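Local coordinates for uncharacterized protein (Equus caballus, PDB 5WF2), which probably associates with the AP-4 adaptor complex and may thereby act in vesicle traffic at the trans-Golgi network, this piece being its VHS/ENTH-like domain, at residues Glu75-Gly89 against Pro117-Phe129. Numbering follows the deposited sequence.
Sequences ECVQMRALGAVASLG and PVTNKATKILRHF
Leu82 of helix 75-89 drops as a knob into the hole framed by Val118, Lys121, Ala122 and Ile125, a clear case of two nearly parallel helices (12° apart, axes 9.7 Å at closest) joined by interlocking side chains. Its CD1 rests 3.8 Å from Val118 O, while Ile125 CD1 comes 3.3 Å from Leu82 O. Val118 answers as a knob among Glu75, Gln78, Met79 and Leu82; OE1 of Gln78 lies against both its methyls (3.7 Å to Val118 CG2), while NE2 is hydrogen-bonded to Leu70 O. Phe129 turns its ring edge to Val85 O and sets CE1 3.9 Å from Gly89 CA, where a side chain would collide. Helix 96-111 backs this tight side through Leu107 and Ile99. Met79, bent at chi2 (-72°) and chi3 (-67°), closes the other flank, SD 3.6 Å from Pro117 O and CE 3.9 Å from Lys121 CD. An alanine here removes the thioether and would probably leave Pro117 CB and one side of Lys121 CD without their apolar neighbour. Lys121, the third knob, sits among Met79, Leu82, Gly83 and Ala86, its chain bending to set NZ 4.0 Å from Gly83 CA. The more exposed side is looser: Lys121 NZ lies toward it, and Glu75 OE2 merely rests against Pro117 CD and CG. Shape and apolar burial, lysine methylenes included, thus join helix 75-89 to the last helix, 117-132, of tepsin's all-helical VHS/ENTH-like domain, without hydrogen bond or salt bridge across.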
# COMPACT_ATOMS: atom_id res chain seq x y z
N GLU A 75 -4.43 -4.68 12.75
CA GLU A 75 -4.62 -3.26 12.49
C GLU A 75 -3.31 -2.57 12.15
O GLU A 75 -3.27 -1.71 11.27
CB GLU A 75 -5.28 -2.61 13.71
CG GLU A 75 -5.62 -1.16 13.54
CD GLU A 75 -6.20 -0.54 14.80
OE1 GLU A 75 -5.46 -0.45 15.80
OE2 GLU A 75 -7.40 -0.15 14.79
N CYS A 76 -2.21 -2.95 12.84
CA CYS A 76 -0.94 -2.26 12.59
C CYS A 76 -0.40 -2.60 11.22
O CYS A 76 0.12 -1.73 10.51
CB CYS A 76 0.09 -2.58 13.68
SG CYS A 76 1.48 -1.46 13.68
N VAL A 77 -0.52 -3.85 10.80
CA VAL A 77 -0.04 -4.22 9.47
C VAL A 77 -0.87 -3.51 8.40
O VAL A 77 -0.32 -3.02 7.41
CB VAL A 77 -0.05 -5.74 9.29
CG1 VAL A 77 0.09 -6.12 7.83
CG2 VAL A 77 1.09 -6.40 10.10
N GLN A 78 -2.19 -3.41 8.60
CA GLN A 78 -3.03 -2.69 7.65
C GLN A 78 -2.61 -1.23 7.56
O GLN A 78 -2.55 -0.67 6.46
CB GLN A 78 -4.49 -2.77 8.06
CG GLN A 78 -5.16 -4.12 7.83
CD GLN A 78 -6.63 -4.07 8.18
OE1 GLN A 78 -7.00 -3.56 9.24
NE2 GLN A 78 -7.47 -4.56 7.29
N MET A 79 -2.33 -0.59 8.71
CA MET A 79 -1.94 0.81 8.71
C MET A 79 -0.63 1.02 7.96
O MET A 79 -0.52 1.93 7.14
CB MET A 79 -1.83 1.33 10.16
CG MET A 79 -3.20 1.53 10.82
SD MET A 79 -4.12 2.94 10.18
CE MET A 79 -3.12 4.31 10.74
N ARG A 80 0.36 0.16 8.20
CA ARG A 80 1.64 0.31 7.53
C ARG A 80 1.52 0.02 6.04
O ARG A 80 2.16 0.69 5.22
CB ARG A 80 2.70 -0.60 8.18
CG ARG A 80 3.01 -0.21 9.65
CD ARG A 80 4.10 -1.08 10.25
NE ARG A 80 5.38 -0.90 9.57
CZ ARG A 80 6.27 0.02 9.88
NH1 ARG A 80 6.04 0.85 10.86
NH2 ARG A 80 7.41 0.11 9.19
N ALA A 81 0.72 -0.98 5.67
CA ALA A 81 0.49 -1.27 4.26
C ALA A 81 -0.18 -0.09 3.57
O ALA A 81 0.23 0.27 2.47
CB ALA A 81 -0.35 -2.54 4.11
N LEU A 82 -1.20 0.52 4.20
CA LEU A 82 -1.79 1.76 3.66
C LEU A 82 -0.77 2.88 3.54
O LEU A 82 -0.80 3.66 2.58
CB LEU A 82 -2.96 2.24 4.52
CG LEU A 82 -4.24 1.38 4.49
CD1 LEU A 82 -5.25 1.84 5.53
CD2 LEU A 82 -4.91 1.37 3.12
N GLY A 83 0.09 3.04 4.55
CA GLY A 83 1.16 4.01 4.43
C GLY A 83 2.02 3.78 3.22
O GLY A 83 2.42 4.74 2.54
N ALA A 84 2.35 2.53 2.94
CA ALA A 84 3.20 2.20 1.80
C ALA A 84 2.48 2.52 0.50
O ALA A 84 3.10 3.02 -0.43
CB ALA A 84 3.62 0.75 1.84
N VAL A 85 1.17 2.22 0.43
CA VAL A 85 0.33 2.60 -0.72
C VAL A 85 0.36 4.11 -0.92
O VAL A 85 0.57 4.59 -2.03
CB VAL A 85 -1.11 2.09 -0.53
CG1 VAL A 85 -2.04 2.68 -1.62
CG2 VAL A 85 -1.19 0.58 -0.53
N ALA A 86 0.17 4.88 0.15
CA ALA A 86 0.21 6.34 0.05
C ALA A 86 1.56 6.82 -0.45
O ALA A 86 1.63 7.69 -1.33
CB ALA A 86 -0.13 6.97 1.39
N SER A 87 2.65 6.28 0.10
CA SER A 87 3.99 6.69 -0.33
C SER A 87 4.20 6.43 -1.80
O SER A 87 4.66 7.31 -2.53
CB SER A 87 5.07 5.98 0.50
OG SER A 87 5.06 6.48 1.84
N LEU A 88 3.90 5.21 -2.26
CA LEU A 88 4.02 4.91 -3.68
C LEU A 88 3.11 5.80 -4.51
O LEU A 88 3.50 6.24 -5.60
CB LEU A 88 3.71 3.44 -3.91
CG LEU A 88 3.91 2.84 -5.28
CD1 LEU A 88 5.32 3.10 -5.79
CD2 LEU A 88 3.68 1.36 -5.10
N GLY A 89 1.92 6.12 -4.01
CA GLY A 89 1.03 6.99 -4.77
C GLY A 89 1.58 8.39 -4.94
O GLY A 89 1.26 9.08 -5.92
N PRO A 117 -8.91 4.00 12.79
CA PRO A 117 -7.70 4.43 12.05
C PRO A 117 -7.60 3.93 10.62
O PRO A 117 -7.23 4.69 9.71
CB PRO A 117 -6.56 3.86 12.90
CG PRO A 117 -7.15 3.59 14.26
CD PRO A 117 -8.59 3.24 14.01
N VAL A 118 -7.86 2.64 10.40
CA VAL A 118 -7.72 2.06 9.07
C VAL A 118 -8.79 2.61 8.15
O VAL A 118 -8.50 3.00 7.01
CB VAL A 118 -7.78 0.53 9.15
CG1 VAL A 118 -7.89 -0.14 7.76
CG2 VAL A 118 -6.55 0.01 9.86
N THR A 119 -10.03 2.71 8.63
CA THR A 119 -11.10 3.29 7.83
C THR A 119 -10.76 4.73 7.44
O THR A 119 -10.93 5.14 6.28
CB THR A 119 -12.43 3.22 8.61
OG1 THR A 119 -12.84 1.85 8.78
CG2 THR A 119 -13.52 3.96 7.84
N ASN A 120 -10.30 5.51 8.41
CA ASN A 120 -9.99 6.91 8.15
C ASN A 120 -8.85 7.02 7.14
O ASN A 120 -8.92 7.81 6.19
CB ASN A 120 -9.61 7.62 9.46
CG ASN A 120 -9.25 9.10 9.24
OD1 ASN A 120 -8.12 9.54 9.53
ND2 ASN A 120 -10.21 9.87 8.74
N LYS A 121 -7.80 6.25 7.33
CA LYS A 121 -6.64 6.37 6.46
C LYS A 121 -6.96 5.89 5.05
O LYS A 121 -6.52 6.50 4.07
CB LYS A 121 -5.46 5.60 7.06
CG LYS A 121 -4.11 5.87 6.31
CD LYS A 121 -2.88 5.23 6.99
CE LYS A 121 -1.65 6.16 6.89
NZ LYS A 121 -1.58 6.73 5.52
N ALA A 122 -7.71 4.80 4.92
CA ALA A 122 -8.11 4.33 3.60
C ALA A 122 -8.96 5.37 2.89
O ALA A 122 -8.85 5.55 1.68
CB ALA A 122 -8.89 3.03 3.72
N THR A 123 -9.83 6.04 3.64
CA THR A 123 -10.69 7.04 3.03
C THR A 123 -9.85 8.20 2.48
O THR A 123 -10.07 8.64 1.34
CB THR A 123 -11.72 7.55 4.04
OG1 THR A 123 -12.57 6.47 4.47
CG2 THR A 123 -12.60 8.61 3.41
N LYS A 124 -8.86 8.68 3.26
CA LYS A 124 -8.07 9.84 2.81
C LYS A 124 -7.25 9.48 1.58
O LYS A 124 -7.12 10.29 0.66
CB LYS A 124 -7.13 10.33 3.91
CG LYS A 124 -7.83 10.60 5.20
CD LYS A 124 -7.14 11.66 6.07
CE LYS A 124 -5.82 11.23 6.62
NZ LYS A 124 -5.41 12.15 7.77
N ILE A 125 -6.71 8.26 1.53
CA ILE A 125 -5.95 7.83 0.37
C ILE A 125 -6.86 7.77 -0.85
O ILE A 125 -6.49 8.19 -1.95
CB ILE A 125 -5.30 6.46 0.63
CG1 ILE A 125 -4.23 6.55 1.72
CG2 ILE A 125 -4.68 5.95 -0.62
CD1 ILE A 125 -3.70 5.25 2.25
N LEU A 126 -8.03 7.15 -0.69
CA LEU A 126 -8.95 7.01 -1.81
C LEU A 126 -9.37 8.37 -2.32
O LEU A 126 -9.40 8.61 -3.53
CB LEU A 126 -10.16 6.19 -1.37
CG LEU A 126 -11.25 5.91 -2.40
CD1 LEU A 126 -10.65 5.27 -3.61
CD2 LEU A 126 -12.30 4.99 -1.78
N ARG A 127 -9.71 9.29 -1.40
CA ARG A 127 -10.14 10.62 -1.83
C ARG A 127 -9.03 11.38 -2.54
O ARG A 127 -9.29 12.13 -3.49
CB ARG A 127 -10.65 11.44 -0.64
CG ARG A 127 -11.93 10.88 0.03
CD ARG A 127 -13.21 11.10 -0.75
NE ARG A 127 -13.52 9.94 -1.59
CZ ARG A 127 -14.16 8.86 -1.17
NH1 ARG A 127 -14.60 8.76 0.08
NH2 ARG A 127 -14.36 7.86 -2.03
N HIS A 128 -7.79 11.17 -2.14
CA HIS A 128 -6.65 11.80 -2.79
C HIS A 128 -6.48 11.27 -4.22
O HIS A 128 -6.35 12.05 -5.17
CB HIS A 128 -5.42 11.56 -1.96
CG HIS A 128 -4.21 12.25 -2.48
ND1 HIS A 128 -3.97 13.60 -2.28
CD2 HIS A 128 -3.23 11.82 -3.31
CE1 HIS A 128 -2.85 13.94 -2.89
NE2 HIS A 128 -2.38 12.88 -3.53
N PHE A 129 -6.48 9.94 -4.40
CA PHE A 129 -6.29 9.37 -5.73
C PHE A 129 -7.44 9.78 -6.66
O PHE A 129 -7.21 10.11 -7.82
CB PHE A 129 -6.18 7.84 -5.64
CG PHE A 129 -4.95 7.32 -4.92
CD1 PHE A 129 -3.84 8.12 -4.67
CD2 PHE A 129 -4.86 5.96 -4.62
CE1 PHE A 129 -2.73 7.61 -4.04
CE2 PHE A 129 -3.74 5.43 -4.00
CZ PHE A 129 -2.67 6.24 -3.71